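Local coordinates for lipoprotein (Klebsiella pneumoniae subsp. pneumoniae, PDB 4HWM), which is of unknown function but is a lipoprotein of the YedD-like family, whose single chain folds into a closed antiparallel beta barrel with a C-terminal helix, at residues E48-F52 against Q63-L67; S36-S42 against C54-Q58. All blocks are in the same frame, centred on the assembly; numbering follows the deposited sequence.

Contact 1: residues E48-F52 against Q63-L67; sequences EGDTF and QPGKL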
loop_
_atom_site.group_PDB
_atom_site.type_symbol
_atom_site.label_atom_id
_atom_site.label_comp_id
_atom_site.label_asym_id
_atom_site.label_seq_id
_atom_site.Cartn_x
_atom_site.Cartn_y
_atom_site.Cartn_z
ATOM N N GLU A 48 -4.460 2.611 11.755
ATOM C CA GLU A 48 -4.423 1.324 12.445
ATOM C C GLU A 48 -3.492 0.303 11.797
ATOM O O GLU A 48 -3.235 -0.759 12.381
ATOM C CB GLU A 48 -5.847 0.748 12.533
ATOM C CG GLU A 48 -6.799 1.603 13.375
ATOM C CD GLU A 48 -7.471 2.734 12.610
ATOM O OE1 GLU A 48 -7.293 2.844 11.369
ATOM O OE2 GLU A 48 -8.191 3.536 13.257
ATOM N N GLY A 49 -2.977 0.598 10.594
ATOM C CA GLY A 49 -2.056 -0.323 9.940
ATOM C C GLY A 49 -2.675 -1.227 8.904
ATOM O O GLY A 49 -2.011 -2.141 8.435
ATOM N N ASP A 50 -3.925 -0.986 8.510
ATOM C CA ASP A 50 -4.463 -1.681 7.337
ATOM C C ASP A 50 -3.885 -1.006 6.087
ATOM O O ASP A 50 -3.632 0.196 6.073
ATOM C CB ASP A 50 -5.962 -1.653 7.300
ATOM C CG ASP A 50 -6.590 -2.480 8.387
ATOM O OD1 ASP A 50 -6.592 -3.708 8.286
ATOM O OD2 ASP A 50 -7.079 -1.897 9.380
ATOM N N THR A 51 -3.659 -1.800 5.047
ATOM C CA THR A 51 -3.106 -1.279 3.824
ATOM C C THR A 51 -3.872 -1.737 2.606
ATOM O O THR A 51 -4.656 -2.697 2.662
ATOM C CB THR A 51 -1.651 -1.706 3.669
ATOM O OG1 THR A 51 -1.612 -3.111 3.418
ATOM C CG2 THR A 51 -0.785 -1.321 4.921
ATOM N N PHE A 52 -3.581 -1.083 1.492
ATOM C CA PHE A 52 -4.170 -1.456 0.204
ATOM C C PHE A 52 -3.194 -1.100 -0.884
ATOM O O PHE A 52 -2.810 0.075 -1.009
ATOM C CB PHE A 52 -5.484 -0.690 0.006
ATOM C CG PHE A 52 -6.394 -1.262 -1.053
ATOM C CD1 PHE A 52 -6.948 -2.514 -0.898
ATOM C CD2 PHE A 52 -6.694 -0.538 -2.196
ATOM C CE1 PHE A 52 -7.831 -3.010 -1.851
ATOM C CE2 PHE A 52 -7.541 -1.038 -3.152
ATOM C CZ PHE A 52 -8.086 -2.284 -2.998
ATOM N N GLN A 63 -4.727 -5.345 -3.719
ATOM C CA GLN A 63 -4.621 -6.321 -2.633
ATOM C C GLN A 63 -4.606 -5.638 -1.290
ATOM O O GLN A 63 -3.742 -4.807 -1.045
ATOM C CB GLN A 63 -3.321 -7.121 -2.736
ATOM C CG GLN A 63 -3.108 -7.832 -4.088
ATOM C CD GLN A 63 -1.677 -8.216 -4.249
ATOM O OE1 GLN A 63 -0.992 -7.718 -5.149
ATOM N NE2 GLN A 63 -1.175 -9.018 -3.319
ATOM N N PRO A 64 -5.543 -6.011 -0.405
ATOM C CA PRO A 64 -5.452 -5.557 0.975
ATOM C C PRO A 64 -4.217 -6.156 1.673
ATOM O O PRO A 64 -3.698 -7.194 1.267
ATOM C CB PRO A 64 -6.770 -6.054 1.590
ATOM C CG PRO A 64 -7.742 -6.129 0.376
ATOM C CD PRO A 64 -6.831 -6.671 -0.702
ATOM N N GLY A 65 -3.765 -5.520 2.750
ATOM C CA GLY A 65 -2.671 -6.026 3.559
ATOM C C GLY A 65 -2.670 -5.401 4.949
ATOM O O GLY A 65 -3.607 -4.705 5.326
ATOM N N LYS A 66 -1.593 -5.670 5.666
ATOM C CA LYS A 66 -1.398 -5.195 7.026
ATOM C C LYS A 66 0.039 -4.811 7.212
ATOM O O LYS A 66 0.911 -5.527 6.761
ATOM C CB LYS A 66 -1.643 -6.329 8.056
ATOM C CG LYS A 66 -3.004 -6.866 8.101
ATOM C CD LYS A 66 -3.088 -8.077 9.019
ATOM C CE LYS A 66 -4.441 -8.712 9.029
ATOM N NZ LYS A 66 -4.365 -9.999 9.830
ATOM N N LEU A 67 0.307 -3.750 7.969
ATOM C CA LEU A 67 1.678 -3.465 8.377
ATOM C C LEU A 67 2.118 -4.454 9.453
ATOM O O LEU A 67 1.305 -4.890 10.289
ATOM C CB LEU A 67 1.792 -2.080 8.965
ATOM C CG LEU A 67 1.506 -0.905 8.062
ATOM C CD1 LEU A 67 1.709 0.375 8.899
ATOM C CD2 LEU A 67 2.378 -0.902 6.798
HETATM O O HOH W 1 -6.244 -5.007 5.943
HETATM O O HOH W 2 -1.552 -4.089 0.779
#
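The hydroxyl of Thr51 lies against the bare backbone of Gly65, OG1 of Thr51 3.1 Å from CA of Gly65. With chi1 at 70°, OG1 is placed between the backbone N and carbonyl carbon of Thr51 and over the backbone of Gly65. Two backbone bonds join this antiparallel hydrogen-bonded pair, Thr51 N to Gly65 O (2.9 Å) and Gly65 N to Thr51 O. Leu67 N to Gly49 O (2.9 Å) extends the pairing beyond Asp50. On the Thr51 face the methyl CG2 of Thr51 meets CD2 of Leu67 at 3.7 Å. Water 2 donates to both Thr51 OG1 and Gln63 O, and the same OG1 is hydrogen-bonded to OD1 of Asn76, so two polar partners hold the hydroxyl in place.

The other face is looser around Asp50 and Lys66, both partly exposed. Here water 1 donates to Asp50 OD1 (2.7 Å) and Gly65 O, while Lys14 forms a salt bridge with the other carboxylate oxygen. Lys66 NZ is hydrogen-bonded to the backbone O of Tyr9 and makes a cation-pi contact with its ring. Farther along, Pro64 CG sits in plane at the edge of the Phe52 ring, 3.8 Å from CE1. Phe52 and Pro64 both touch helix 108-118, the phenyl ring also meeting Trp114, whereas Leu67 packs on strands 40-45 and 73-78.

Contact 2: residues S36-S42 against C54-Q58; sequences SPDAIAS and CRQWQ
The indole of Trp57 is covered on both faces: Ser36 CB lies over the six-membered ring, 3.5 Å from its centroid and 15° off the normal, and Gln58 NE2 lies over the opposite face, offset toward the rim. At the edge, in the ring plane, water 3 accepts from Trp57 NE1 (2.9 Å) and donates to Asp38 OD2. Trp57 CG is anti to the backbone N (chi1 -179°), which carries the indole beneath the type I turn Ser36-Ala39; at its root, Trp57 CB touches Ala39 CB at 3.7 Å.

Beyond the turn the strands pair regularly. Ile40 N binds Gln56 O at 2.9 Å and Gln56 N returns to Ile40 O; Ser42 and Cys54 exchange a second pair. Between them, Ala41 CB meets Arg55 CG at 3.8 Å, and the extended arginine reaches salt bridges with Asp53 and Asp96. On the Ile40 face, Ile40 CB packs on Gln56 CG, while water 4 donates to Cys54 O (2.9 Å) and is hydrogen-bonded to Ser42 OG. Cys54 forms a disulfide with Cys110, tying helix 108-118 to this antiparallel hairpin of the eight-stranded, up-and-down barrel.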
loop_
_atom_site.group_PDB
_atom_site.type_symbol
_atom_site.label_atom_id
_atom_site.label_comp_id
_atom_site.label_asym_id
_atom_site.label_seq_id
_atom_site.Cartn_x
_atom_site.Cartn_y
_atom_site.Cartn_z
ATOM N N SER A 36 4.839 -0.475 -17.979
ATOM C CA SER A 36 4.950 0.609 -18.932
ATOM C C SER A 36 4.982 1.953 -18.194
ATOM O O SER A 36 4.464 2.019 -17.074
ATOM C CB SER A 36 3.745 0.562 -19.870
ATOM O OG SER A 36 4.057 1.201 -21.115
ATOM N N PRO A 37 5.551 3.016 -18.812
ATOM C CA PRO A 37 5.666 4.294 -18.120
ATOM C C PRO A 37 4.377 4.910 -17.581
ATOM O O PRO A 37 4.436 5.623 -16.573
ATOM C CB PRO A 37 6.307 5.221 -19.164
ATOM C CG PRO A 37 7.153 4.279 -19.964
ATOM C CD PRO A 37 6.327 3.024 -20.077
ATOM N N ASP A 38 3.237 4.623 -18.184
ATOM C CA ASP A 38 1.972 5.184 -17.688
ATOM C C ASP A 38 1.324 4.378 -16.566
ATOM O O ASP A 38 0.325 4.819 -15.988
ATOM C CB ASP A 38 0.952 5.349 -18.806
ATOM C CG ASP A 38 1.361 6.388 -19.832
ATOM O OD1 ASP A 38 2.065 7.387 -19.488
ATOM O OD2 ASP A 38 0.922 6.166 -20.973
ATOM N N ALA A 39 1.894 3.218 -16.248
ATOM C CA ALA A 39 1.378 2.418 -15.141
ATOM C C ALA A 39 1.540 3.224 -13.829
ATOM O O ALA A 39 2.506 3.992 -13.675
ATOM C CB ALA A 39 2.089 1.064 -15.049
ATOM N N ILE A 40 0.584 3.031 -12.925
ATOM C CA ILE A 40 0.519 3.743 -11.652
ATOM C C ILE A 40 0.421 2.712 -10.527
ATOM O O ILE A 40 -0.312 1.739 -10.633
ATOM C CB ILE A 40 -0.723 4.679 -11.589
ATOM C CG1 ILE A 40 -0.704 5.694 -12.723
ATOM C CG2 ILE A 40 -0.836 5.421 -10.232
ATOM C CD1 ILE A 40 -2.035 6.331 -13.008
ATOM N N ALA A 41 1.154 2.932 -9.441
ATOM C CA ALA A 41 0.970 2.191 -8.215
ATOM C C ALA A 41 0.595 3.119 -7.078
ATOM O O ALA A 41 1.086 4.237 -6.963
ATOM C CB ALA A 41 2.219 1.404 -7.865
ATOM N N SER A 42 -0.264 2.606 -6.217
ATOM C CA SER A 42 -0.745 3.340 -5.048
ATOM C C SER A 42 -0.700 2.437 -3.819
ATOM O O SER A 42 -0.872 1.218 -3.913
ATOM C CB SER A 42 -2.197 3.791 -5.263
ATOM O OG SER A 42 -2.329 4.612 -6.404
ATOM N N CYS A 54 -2.569 -0.998 -4.788
ATOM C CA CYS A 54 -3.400 -0.949 -6.000
ATOM C C CYS A 54 -2.540 -0.478 -7.140
ATOM O O CYS A 54 -1.983 0.610 -7.084
ATOM C CB CYS A 54 -4.585 -0.013 -5.774
ATOM S SG CYS A 54 -5.743 0.072 -7.125
ATOM N N ARG A 55 -2.413 -1.302 -8.165
ATOM C CA ARG A 55 -1.562 -0.989 -9.307
ATOM C C ARG A 55 -2.397 -1.099 -10.560
ATOM O O ARG A 55 -3.241 -1.959 -10.652
ATOM C CB ARG A 55 -0.395 -1.941 -9.352
ATOM C CG ARG A 55 0.356 -1.929 -8.042
ATOM C CD ARG A 55 1.572 -2.743 -8.095
ATOM N NE ARG A 55 2.062 -3.092 -6.766
ATOM C CZ ARG A 55 3.259 -3.564 -6.476
ATOM N NH1 ARG A 55 4.158 -3.786 -7.432
ATOM N NH2 ARG A 55 3.534 -3.868 -5.218
ATOM N N GLN A 56 -2.171 -0.221 -11.518
ATOM C CA GLN A 56 -3.032 -0.156 -12.681
ATOM C C GLN A 56 -2.272 0.242 -13.931
ATOM O O GLN A 56 -1.351 1.064 -13.905
ATOM C CB GLN A 56 -4.163 0.833 -12.451
ATOM C CG GLN A 56 -3.744 2.246 -12.196
ATOM C CD GLN A 56 -4.904 3.108 -11.826
ATOM O OE1 GLN A 56 -5.693 3.519 -12.710
ATOM N NE2 GLN A 56 -5.030 3.414 -10.549
ATOM N N TRP A 57 -2.681 -0.366 -15.035
ATOM C CA TRP A 57 -2.311 0.122 -16.351
ATOM C C TRP A 57 -3.437 -0.297 -17.297
ATOM O O TRP A 57 -4.472 0.350 -17.312
ATOM C CB TRP A 57 -0.914 -0.352 -16.764
ATOM C CG TRP A 57 -0.533 0.179 -18.109
ATOM C CD1 TRP A 57 -0.726 1.459 -18.577
ATOM C CD2 TRP A 57 0.078 -0.549 -19.152
ATOM N NE1 TRP A 57 -0.272 1.550 -19.875
ATOM C CE2 TRP A 57 0.215 0.330 -20.254
ATOM C CE3 TRP A 57 0.510 -1.867 -19.282
ATOM C CZ2 TRP A 57 0.792 -0.065 -21.454
ATOM C CZ3 TRP A 57 1.071 -2.267 -20.475
ATOM C CH2 TRP A 57 1.197 -1.368 -21.559
ATOM N N GLN A 58 -3.273 -1.391 -18.027
ATOM C CA GLN A 58 -4.363 -1.932 -18.835
ATOM C C GLN A 58 -5.411 -2.610 -17.963
ATOM O O GLN A 58 -6.581 -2.657 -18.327
ATOM C CB GLN A 58 -3.880 -2.905 -19.922
ATOM C CG GLN A 58 -2.886 -2.319 -20.899
ATOM C CD GLN A 58 -3.438 -1.199 -21.706
ATOM O OE1 GLN A 58 -4.522 -1.316 -22.286
ATOM N NE2 GLN A 58 -2.715 -0.089 -21.745
HETATM O O HOH W 3 0.286 3.791 -21.666
HETATM O O HOH W 4 -2.844 2.892 -8.666
#

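Contacts 1 and 2 share strand 50-56, pairing its early part with strand 60-70 and its later part with strand 40-45. Their centres lie about 19 Å apart, and their segments alternate along the chain, as expected for overlapping hairpins in a next-neighbour barrel. Contact 1 is nearer the middle of the molecule, its centre about 7 Å from the centre of the chain, against about 13 Å for contact 2, which runs out into an exposed turn. Cys110, the disulfide partner in contact 2, also touches Phe52 of contact 1, so one residue of helix 108-118 is common to both.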